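Local coordinates for protein sialyltransferase 0160 (Photobacterium damselae, PDB 4R84) that probably transfers sialic acid from CMP-activated sialic acid to the galactose of acceptor glycans, as a sialyltransferase of the GT-B structural group, at residues V40-T45 with P86-D91; V116-E121 with Q192-L197. All coordinates share one frame; numbering follows the deposited sequence.

Contact 1: V40-T45 with P86-D91; sequences VVETET and PELKQD
The carboxylate of E42 receives the backbone N-H of L88. The bond from L88 N to E42 OE2 is 2.8 Å long and nearly straight, 167° at the hydrogen. L88 N lies well above the carboxylate plane, about 60° out of it. The side chain of E42 reaches this point because CG sits beside its own backbone N (chi1 -68°) and the chain then runs extended. The same oxygen, E42 OE2, also forms a salt bridge with R196. E42 OE1 is hydrogen-bonded to N195, so both oxygens of this buried acid have partners. These bonds and the arginine charge would probably favour the ionised form of E42. Within the type II turn from V41 to E44, T43 OG1 turns back to donate to E42 O, 2.6 Å away, on a lone pair in the carbonyl plane.

Van der Waals contacts follow the E42 side chain. E42 CG lies 3.3 Å from P86 O, a buried carbonyl oxygen with no hydrogen-bond partner in the model. E42 CD passes E87 CA at 3.8 Å. The side chains of E42 and E87 cross at about a right angle. Nearer the surface, T43 CG2 touches E87 OE2 at 3.6 Å.

The turn leads from strand 31-41 into strand 45-48. The loop between strands 81-84 and 92-101 lies beside it, and E42 and L88 both pack on V115 of strand 106-125.

Contact 2: V116-E121 with Q192-L197; sequences VAPTLE and QSKNRL
V116 meets R196 through its backbone, with V116 C 3.8 Å from R196 NH2. The V116 side chain points the other way, onto strand 31-41. At A117 the methyl group lies over one face of the R196 guanidinium, 3.9 Å above its plane and over its centre. A117 CB also touches R196 CB at 3.8 Å. The arginine chain bends at chi3 (-67°), which folds the guanidinium back over the methyl. Its charge is met outside these segments, by salt bridges from NH2 to E42 and from NH1 to D91.

P118 is the closest point of approach. P118 CD lies 3.1 Å from R196 O, which is buried here and takes no hydrogen bond. P118 CG packs on K194 CD at 4.0 Å, the two side chains crossing obliquely. Its carbonyl oxygen, P118 O, meets L197 CD1 at 3.5 Å. L120 faces the partner segment again, and L120 CB touches L197 CD1 at 4.0 Å. Both leucines also pack on Y190 of helix 181-192.

Strands 106-125 and 197-204 run parallel, with P118 and L120 bonded through their backbones to N198. Helix 181-192 leads through this loop into the second strand. Parallel strands with helices packed against them are characteristic of the Rossmann-type domains of GT-B glycosyltransferases.

From the N terminus, the chain runs along strand 31-41 and turns at 41-44. Contact 1 closes the first loop when 86-91 returns to that turn, in the part that resembles a PKD domain in sequence. The chain then passes through strand 92-101 into strand 106-125, which carries V116-E121. Contact 2 closes a second, longer loop at 192-197. The loops follow in series and neither nest nor cross. Still, the contacts join: besides the bridges of R196, N195 ND2 is probably hydrogen-bonded to L88 O, 2.8 Å away. Together they tie the N-terminal beta strands to the Rossmann-type part; strand 106-125 runs from the first into the second.

Contact 1: V40-T45 with P86-D91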
loop_
_atom_site.group_PDB
_atom_site.type_symbol
_atom_site.label_atom_id
_atom_site.label_comp_id
_atom_site.label_asym_id
_atom_site.label_seq_id
_atom_site.Cartn_x
_atom_site.Cartn_y
_atom_site.Cartn_z
ATOM N N VAL A 40 21.797 -14.706 1.107
ATOM C CA VAL A 40 21.920 -15.121 2.498
ATOM C C VAL A 40 22.227 -13.884 3.328
ATOM O O VAL A 40 23.211 -13.172 3.084
ATOM C CB VAL A 40 23.011 -16.210 2.695
ATOM C CG1 VAL A 40 22.949 -16.800 4.114
ATOM C CG2 VAL A 40 22.865 -17.332 1.653
ATOM N N VAL A 41 21.368 -13.606 4.306
ATOM C CA VAL A 41 21.563 -12.458 5.162
ATOM C C VAL A 41 22.760 -12.705 6.062
ATOM O O VAL A 41 22.941 -13.817 6.551
ATOM C CB VAL A 41 20.307 -12.179 6.005
ATOM C CG1 VAL A 41 20.561 -11.037 6.979
ATOM C CG2 VAL A 41 19.154 -11.849 5.067
ATOM N N GLU A 42 23.584 -11.678 6.237
ATOM C CA GLU A 42 24.735 -11.758 7.157
ATOM C C GLU A 42 24.352 -12.419 8.480
ATOM O O GLU A 42 23.341 -12.071 9.079
ATOM C CB GLU A 42 25.300 -10.359 7.428
ATOM C CG GLU A 42 25.966 -9.718 6.232
ATOM C CD GLU A 42 26.631 -8.386 6.532
ATOM O OE1 GLU A 42 26.320 -7.724 7.558
ATOM O OE2 GLU A 42 27.499 -7.996 5.731
ATOM N N THR A 43 25.201 -13.351 8.911
ATOM C CA THR A 43 25.086 -14.177 10.128
ATOM C C THR A 43 24.078 -15.328 10.032
ATOM O O THR A 43 24.074 -16.202 10.898
ATOM C CB THR A 43 24.733 -13.348 11.418
ATOM O OG1 THR A 43 23.335 -13.056 11.455
ATOM C CG2 THR A 43 25.565 -12.065 11.524
ATOM N N GLU A 44 23.266 -15.378 8.980
ATOM C CA GLU A 44 22.312 -16.477 8.833
ATOM C C GLU A 44 22.943 -17.660 8.089
ATOM O O GLU A 44 23.997 -17.528 7.470
ATOM C CB GLU A 44 21.030 -15.978 8.128
ATOM C CG GLU A 44 20.322 -14.880 8.930
ATOM C CD GLU A 44 18.899 -14.602 8.483
ATOM O OE1 GLU A 44 18.454 -15.170 7.467
ATOM O OE2 GLU A 44 18.216 -13.810 9.173
ATOM N N THR A 45 22.294 -18.817 8.168
ATOM C CA THR A 45 22.836 -20.062 7.637
ATOM C C THR A 45 22.067 -20.526 6.390
ATOM O O THR A 45 20.839 -20.417 6.319
ATOM C CB THR A 45 22.806 -21.161 8.719
ATOM O OG1 THR A 45 23.630 -20.768 9.827
ATOM C CG2 THR A 45 23.307 -22.504 8.170
ATOM N N PRO A 86 29.149 -14.456 6.494
ATOM C CA PRO A 86 29.993 -13.542 7.269
ATOM C C PRO A 86 29.444 -12.128 7.284
ATOM O O PRO A 86 28.571 -11.797 6.456
ATOM C CB PRO A 86 31.332 -13.583 6.526
ATOM C CG PRO A 86 30.977 -13.958 5.143
ATOM C CD PRO A 86 29.810 -14.895 5.253
ATOM N N GLU A 87 29.958 -11.308 8.196
ATOM C CA GLU A 87 29.650 -9.882 8.221
ATOM C C GLU A 87 30.698 -9.136 7.406
ATOM O O GLU A 87 31.890 -9.195 7.700
ATOM C CB GLU A 87 29.580 -9.355 9.661
ATOM C CG GLU A 87 28.369 -9.888 10.402
ATOM C CD GLU A 87 28.451 -9.699 11.897
ATOM O OE1 GLU A 87 29.485 -10.042 12.498
ATOM O OE2 GLU A 87 27.474 -9.208 12.471
ATOM N N LEU A 88 30.231 -8.458 6.359
ATOM C CA LEU A 88 31.091 -7.889 5.335
ATOM C C LEU A 88 30.934 -6.380 5.259
ATOM O O LEU A 88 30.016 -5.823 5.845
ATOM C CB LEU A 88 30.758 -8.509 3.980
ATOM C CG LEU A 88 30.854 -10.025 3.877
ATOM C CD1 LEU A 88 30.353 -10.481 2.515
ATOM C CD2 LEU A 88 32.287 -10.498 4.114
ATOM N N LYS A 89 31.811 -5.735 4.493
ATOM C CA LYS A 89 31.729 -4.296 4.297
ATOM C C LYS A 89 30.769 -4.009 3.138
ATOM O O LYS A 89 30.259 -2.899 2.997
ATOM C CB LYS A 89 33.110 -3.737 3.966
ATOM C CG LYS A 89 34.134 -3.854 5.082
ATOM C CD LYS A 89 35.418 -3.123 4.712
ATOM C CE LYS A 89 36.463 -3.229 5.813
ATOM N NZ LYS A 89 37.063 -4.596 5.854
ATOM N N GLN A 90 30.517 -5.027 2.325
ATOM C CA GLN A 90 29.606 -4.911 1.177
ATOM C C GLN A 90 29.168 -6.305 0.764
ATOM O O GLN A 90 29.783 -7.295 1.153
ATOM C CB GLN A 90 30.253 -4.210 -0.024
ATOM C CG GLN A 90 31.430 -4.971 -0.614
ATOM C CD GLN A 90 32.107 -4.239 -1.761
ATOM O OE1 GLN A 90 31.690 -3.155 -2.156
ATOM N NE2 GLN A 90 33.142 -4.857 -2.324
ATOM N N ASP A 91 28.132 -6.376 -0.064
ATOM C CA ASP A 91 27.644 -7.647 -0.571
ATOM C C ASP A 91 28.729 -8.409 -1.313
ATOM O O ASP A 91 29.645 -7.817 -1.866
ATOM C CB ASP A 91 26.453 -7.441 -1.517
ATOM C CG ASP A 91 25.216 -6.903 -0.809
ATOM O OD1 ASP A 91 25.240 -6.721 0.428
ATOM O OD2 ASP A 91 24.193 -6.685 -1.504
#

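Contact 2: V116-E121 with Q192-L197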
loop_
_atom_site.group_PDB
_atom_site.type_symbol
_atom_site.label_atom_id
_atom_site.label_comp_id
_atom_site.label_asym_id
_atom_site.label_seq_id
_atom_site.Cartn_x
_atom_site.Cartn_y
_atom_site.Cartn_z
ATOM N N VAL A 116 24.116 -10.713 1.844
ATOM C CA VAL A 116 23.468 -9.407 1.799
ATOM C C VAL A 116 23.265 -8.846 3.187
ATOM O O VAL A 116 23.213 -9.573 4.172
ATOM C CB VAL A 116 22.103 -9.475 1.073
ATOM C CG1 VAL A 116 22.330 -9.949 -0.367
ATOM C CG2 VAL A 116 21.150 -10.400 1.802
ATOM N N ALA A 117 23.116 -7.529 3.244
ATOM C CA ALA A 117 22.759 -6.871 4.485
ATOM C C ALA A 117 21.340 -7.258 4.873
ATOM O O ALA A 117 20.503 -7.523 4.014
ATOM C CB ALA A 117 22.870 -5.355 4.326
ATOM N N PRO A 118 21.048 -7.270 6.173
ATOM C CA PRO A 118 19.645 -7.448 6.547
ATOM C C PRO A 118 18.818 -6.254 6.075
ATOM O O PRO A 118 19.375 -5.171 5.863
ATOM C CB PRO A 118 19.683 -7.501 8.071
ATOM C CG PRO A 118 20.934 -6.728 8.438
ATOM C CD PRO A 118 21.923 -7.085 7.344
ATOM N N THR A 119 17.517 -6.471 5.930
ATOM C CA THR A 119 16.587 -5.427 5.483
ATOM C C THR A 119 15.549 -5.209 6.557
ATOM O O THR A 119 14.961 -6.184 7.073
ATOM C CB THR A 119 15.896 -5.807 4.153
ATOM O OG1 THR A 119 16.884 -5.959 3.129
ATOM C CG2 THR A 119 14.885 -4.717 3.722
ATOM N N LEU A 120 15.345 -3.936 6.909
ATOM C CA LEU A 120 14.271 -3.538 7.804
ATOM C C LEU A 120 13.220 -2.832 6.959
ATOM O O LEU A 120 13.543 -1.861 6.274
ATOM C CB LEU A 120 14.777 -2.616 8.917
ATOM C CG LEU A 120 13.702 -2.024 9.824
ATOM C CD1 LEU A 120 13.075 -3.118 10.693
ATOM C CD2 LEU A 120 14.262 -0.893 10.664
ATOM N N GLU A 121 11.986 -3.331 7.000
ATOM C CA GLU A 121 10.878 -2.704 6.285
ATOM C C GLU A 121 10.102 -1.828 7.259
ATOM O O GLU A 121 9.690 -2.300 8.316
ATOM C CB GLU A 121 9.957 -3.757 5.664
ATOM C CG GLU A 121 10.660 -4.759 4.747
ATOM C CD GLU A 121 9.753 -5.908 4.357
ATOM O OE1 GLU A 121 8.505 -5.775 4.493
ATOM O OE2 GLU A 121 10.287 -6.949 3.912
ATOM N N GLN A 192 21.829 0.068 14.981
ATOM C CA GLN A 192 23.021 -0.027 15.813
ATOM C C GLN A 192 23.385 -1.496 16.039
ATOM O O GLN A 192 24.550 -1.827 16.184
ATOM C CB GLN A 192 22.754 0.735 17.120
ATOM C CG GLN A 192 23.844 0.835 18.151
ATOM C CD GLN A 192 23.318 1.522 19.419
ATOM O OE1 GLN A 192 23.850 1.339 20.507
ATOM N NE2 GLN A 192 22.262 2.315 19.267
ATOM N N SER A 193 22.382 -2.373 16.045
ATOM C CA SER A 193 22.595 -3.784 16.365
ATOM C C SER A 193 23.129 -4.607 15.183
ATOM O O SER A 193 23.516 -5.777 15.341
ATOM C CB SER A 193 21.288 -4.404 16.864
ATOM O OG SER A 193 20.416 -4.689 15.783
ATOM N N LYS A 194 23.148 -4.000 13.999
ATOM C CA LYS A 194 23.536 -4.709 12.774
ATOM C C LYS A 194 24.863 -4.219 12.206
ATOM O O LYS A 194 25.226 -3.056 12.351
ATOM C CB LYS A 194 22.449 -4.559 11.687
ATOM C CG LYS A 194 21.055 -4.990 12.103
ATOM C CD LYS A 194 21.003 -6.476 12.460
ATOM C CE LYS A 194 19.567 -6.929 12.685
ATOM N NZ LYS A 194 19.484 -8.328 13.202
ATOM N N ASN A 195 25.583 -5.109 11.539
ATOM C CA ASN A 195 26.818 -4.733 10.867
ATOM C C ASN A 195 26.559 -3.787 9.694
ATOM O O ASN A 195 27.300 -2.818 9.474
ATOM C CB ASN A 195 27.547 -5.998 10.397
ATOM C CG ASN A 195 28.715 -5.701 9.496
ATOM O OD1 ASN A 195 29.726 -5.138 9.932
ATOM N ND2 ASN A 195 28.618 -6.137 8.244
ATOM N N ARG A 196 25.507 -4.094 8.944
ATOM C CA ARG A 196 25.024 -3.259 7.838
ATOM C C ARG A 196 23.506 -3.324 7.829
ATOM O O ARG A 196 22.944 -4.291 8.323
ATOM C CB ARG A 196 25.575 -3.747 6.486
ATOM C CG ARG A 196 27.046 -3.532 6.244
ATOM C CD ARG A 196 27.397 -3.881 4.803
ATOM N NE ARG A 196 27.245 -5.306 4.499
ATOM C CZ ARG A 196 26.737 -5.781 3.358
ATOM N NH1 ARG A 196 26.276 -4.944 2.435
ATOM N NH2 ARG A 196 26.643 -7.096 3.156
ATOM N N LEU A 197 22.836 -2.320 7.269
ATOM C CA LEU A 197 21.379 -2.365 7.208
ATOM C C LEU A 197 20.826 -1.650 5.978
ATOM O O LEU A 197 21.247 -0.540 5.669
ATOM C CB LEU A 197 20.776 -1.744 8.481
ATOM C CG LEU A 197 19.239 -1.738 8.528
ATOM C CD1 LEU A 197 18.726 -3.181 8.643
ATOM C CD2 LEU A 197 18.749 -0.863 9.685
#